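Local coordinates for molybdenum ABC transporter, periplasmic molybdenum-binding protein (Vibrio cholerae, PDB 4RXL) that probably delivers molybdate or tungstate to an ABC importer as its periplasmic solute-binding component, and holds a tungstate ion in this crystal, at residues Val78-Leu86 against Gln221-Val232. Numbering follows the deposited sequence.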
# COMPACT_ATOMS: atom_id res chain seq x y z
N VAL A 78 -1.44 -0.68 -18.68
CA VAL A 78 -1.02 -0.40 -17.33
C VAL A 78 -0.49 1.02 -17.30
O VAL A 78 0.31 1.39 -18.15
CB VAL A 78 0.09 -1.36 -16.87
CG1 VAL A 78 0.46 -1.11 -15.41
CG2 VAL A 78 -0.33 -2.80 -17.10
N VAL A 79 -0.97 1.83 -16.36
CA VAL A 79 -0.49 3.22 -16.25
C VAL A 79 -0.22 3.49 -14.78
O VAL A 79 -0.82 2.88 -13.93
CB VAL A 79 -1.51 4.24 -16.80
CG1 VAL A 79 -1.88 3.89 -18.24
CG2 VAL A 79 -2.76 4.32 -15.93
N THR A 80 0.71 4.37 -14.45
CA THR A 80 0.99 4.64 -13.04
C THR A 80 0.03 5.72 -12.54
O THR A 80 -0.17 6.76 -13.16
CB THR A 80 2.44 5.07 -12.79
OG1 THR A 80 3.31 4.16 -13.46
CG2 THR A 80 2.75 5.07 -11.32
N LEU A 81 -0.57 5.43 -11.40
CA LEU A 81 -1.62 6.26 -10.84
C LEU A 81 -1.12 7.25 -9.75
O LEU A 81 -1.62 8.36 -9.63
CB LEU A 81 -2.65 5.32 -10.24
CG LEU A 81 -3.95 5.91 -9.76
CD1 LEU A 81 -4.63 6.65 -10.90
CD2 LEU A 81 -4.81 4.78 -9.26
N ALA A 82 -0.17 6.82 -8.93
CA ALA A 82 0.16 7.55 -7.72
C ALA A 82 1.47 7.03 -7.14
O ALA A 82 1.95 5.96 -7.52
CB ALA A 82 -0.96 7.33 -6.71
N ALA A 83 2.01 7.77 -6.18
CA ALA A 83 3.18 7.34 -5.44
C ALA A 83 2.94 7.50 -3.95
O ALA A 83 1.94 8.07 -3.52
CB ALA A 83 4.40 8.13 -5.86
N ASN A 84 3.85 6.95 -3.15
CA ASN A 84 3.71 7.02 -1.70
C ASN A 84 5.09 7.09 -1.09
O ASN A 84 6.09 7.06 -1.79
CB ASN A 84 2.91 5.80 -1.18
CG ASN A 84 1.96 6.14 -0.04
OD1 ASN A 84 2.22 7.04 0.78
ND2 ASN A 84 0.90 5.35 0.08
N SER A 85 5.12 7.23 0.24
CA SER A 85 6.34 7.09 1.00
C SER A 85 6.07 6.14 2.14
O SER A 85 4.92 5.78 2.45
CB SER A 85 6.87 8.43 1.47
OG SER A 85 5.99 9.00 2.40
N LEU A 86 7.15 5.70 2.78
CA LEU A 86 7.11 4.69 3.84
C LEU A 86 7.50 5.33 5.19
O LEU A 86 8.46 6.12 5.26
CB LEU A 86 8.09 3.58 3.50
CG LEU A 86 7.89 2.19 4.11
CD1 LEU A 86 6.72 1.51 3.44
CD2 LEU A 86 9.15 1.37 3.93
N GLN A 221 -6.97 12.96 -9.47
CA GLN A 221 -5.65 13.23 -8.91
C GLN A 221 -5.76 14.16 -7.71
O GLN A 221 -5.02 13.97 -6.76
CB GLN A 221 -4.71 13.80 -9.98
CG GLN A 221 -4.34 12.77 -11.05
CD GLN A 221 -3.56 11.58 -10.50
OE1 GLN A 221 -2.54 11.76 -9.83
NE2 GLN A 221 -4.04 10.34 -10.76
N GLN A 222 -6.71 15.10 -7.74
CA GLN A 222 -6.90 16.01 -6.60
C GLN A 222 -7.38 15.21 -5.39
O GLN A 222 -6.91 15.43 -4.28
CB GLN A 222 -7.83 17.18 -6.93
CG GLN A 222 -7.15 18.29 -7.71
CD GLN A 222 -8.09 19.42 -8.07
OE1 GLN A 222 -9.30 19.21 -8.24
NE2 GLN A 222 -7.56 20.63 -8.20
N ILE A 223 -8.28 14.25 -5.60
CA ILE A 223 -8.73 13.39 -4.50
C ILE A 223 -7.57 12.57 -3.95
O ILE A 223 -7.38 12.53 -2.74
CB ILE A 223 -9.92 12.53 -4.94
CG1 ILE A 223 -11.15 13.41 -5.06
CG2 ILE A 223 -10.13 11.39 -3.95
CD1 ILE A 223 -12.25 12.84 -5.93
N LEU A 224 -6.79 11.92 -4.81
CA LEU A 224 -5.62 11.16 -4.36
C LEU A 224 -4.68 12.08 -3.58
O LEU A 224 -4.19 11.69 -2.54
CB LEU A 224 -4.87 10.54 -5.54
CG LEU A 224 -5.59 9.35 -6.19
CD1 LEU A 224 -5.13 9.08 -7.61
CD2 LEU A 224 -5.42 8.13 -5.32
N GLN A 225 -4.42 13.29 -4.06
CA GLN A 225 -3.56 14.23 -3.30
C GLN A 225 -4.12 14.53 -1.90
O GLN A 225 -3.37 14.61 -0.93
CB GLN A 225 -3.30 15.54 -4.05
CG GLN A 225 -2.74 15.47 -5.47
CD GLN A 225 -1.62 14.45 -5.66
OE1 GLN A 225 -0.62 14.47 -4.93
NE2 GLN A 225 -1.76 13.58 -6.66
N ARG A 226 -5.44 14.65 -1.78
CA ARG A 226 -6.05 14.99 -0.49
C ARG A 226 -5.95 13.86 0.53
O ARG A 226 -5.92 14.11 1.74
CB ARG A 226 -7.49 15.43 -0.67
CG ARG A 226 -7.54 16.79 -1.34
CD ARG A 226 -8.84 17.49 -1.07
NE ARG A 226 -9.91 16.96 -1.89
CZ ARG A 226 -10.31 17.48 -3.06
NH1 ARG A 226 -11.34 16.93 -3.69
NH2 ARG A 226 -9.70 18.52 -3.60
N PHE A 227 -5.88 12.63 0.03
CA PHE A 227 -5.66 11.45 0.87
C PHE A 227 -4.17 11.22 1.13
O PHE A 227 -3.79 10.25 1.79
CB PHE A 227 -6.33 10.22 0.25
CG PHE A 227 -7.83 10.17 0.47
CD1 PHE A 227 -8.70 10.83 -0.36
CD2 PHE A 227 -8.37 9.50 1.56
CE1 PHE A 227 -10.07 10.84 -0.14
CE2 PHE A 227 -9.73 9.46 1.76
CZ PHE A 227 -10.59 10.14 0.94
N GLY A 228 -3.33 12.11 0.64
CA GLY A 228 -1.92 12.11 0.98
C GLY A 228 -1.01 11.43 -0.02
O GLY A 228 0.20 11.35 0.23
N PHE A 229 -1.55 10.95 -1.14
CA PHE A 229 -0.72 10.33 -2.14
C PHE A 229 0.11 11.38 -2.86
O PHE A 229 -0.29 12.54 -2.97
CB PHE A 229 -1.55 9.51 -3.14
CG PHE A 229 -2.10 8.27 -2.53
CD1 PHE A 229 -3.31 8.31 -1.89
CD2 PHE A 229 -1.43 7.07 -2.59
CE1 PHE A 229 -3.84 7.19 -1.29
CE2 PHE A 229 -1.94 5.95 -1.99
CZ PHE A 229 -3.15 6.02 -1.34
N GLU A 230 1.23 10.95 -3.40
CA GLU A 230 2.11 11.79 -4.20
C GLU A 230 1.78 11.65 -5.66
O GLU A 230 1.36 10.58 -6.11
CB GLU A 230 3.58 11.40 -4.03
CG GLU A 230 4.20 11.56 -2.66
CD GLU A 230 5.61 10.99 -2.61
OE1 GLU A 230 6.19 10.71 -3.69
OE2 GLU A 230 6.14 10.80 -1.50
N SER A 231 2.00 12.72 -6.42
CA SER A 231 1.89 12.68 -7.88
C SER A 231 3.03 11.90 -8.54
O SER A 231 4.08 11.66 -7.94
CB SER A 231 1.88 14.10 -8.44
OG SER A 231 1.40 14.09 -9.77
N VAL A 232 2.80 11.47 -9.77
CA VAL A 232 3.87 10.91 -10.58
C VAL A 232 4.00 11.73 -11.87
O VAL A 232 2.99 12.14 -12.45
CB VAL A 232 3.66 9.43 -10.87
CG1 VAL A 232 3.68 8.63 -9.56
CG2 VAL A 232 2.36 9.17 -11.61
O HOH W 1 2.38 9.78 0.09
O HOH W 2 4.76 10.84 0.66
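The C-terminal tail of this ModA-family binding protein joins strand 78-91 through a single antiparallel bridge between Ala83 and Glu230, a hydrogen-bonded pair. Ala83 N gives its hydrogen to Glu230 O at 2.9 Å, and Glu230 N returns one to Ala83 O at 3.0 Å. A Schellman motif with Gly228 at positive phi ends helix 218-226 and sends the chain to the strand. Ala83 O lies 3.6 Å from Phe229 CD2, at the ring edge. The Asn84 amide is oblique to this ring, their planes 54° apart, with Asn84 ND2 3.6 Å from Phe229 CE2. That ND2 bonds Thr173 and Tyr197, while OD1 accepts from Ser85 N and from a water that also donates to Gly228 O. With its chain extended beyond CG, Glu230 runs alongside the strand to a second water shared by OE2 and Ser85 OG. Val232 CG1 packs on Ala83 CB at 3.8 Å. Toward helix 218-226, Leu81 starts out pointing away, but CG anti to the backbone N (chi1 -171°) brings its branch back to Leu224 CD1, 4.0 Å from Leu81 CG; Gln221 NE2 weakly bonds Leu81 O. The side chain of Asn84 lies about 7 Å from the bound tungstate, placing this tail-to-strand bridge near the anion site between the two lobes of a periplasmic binding protein fold.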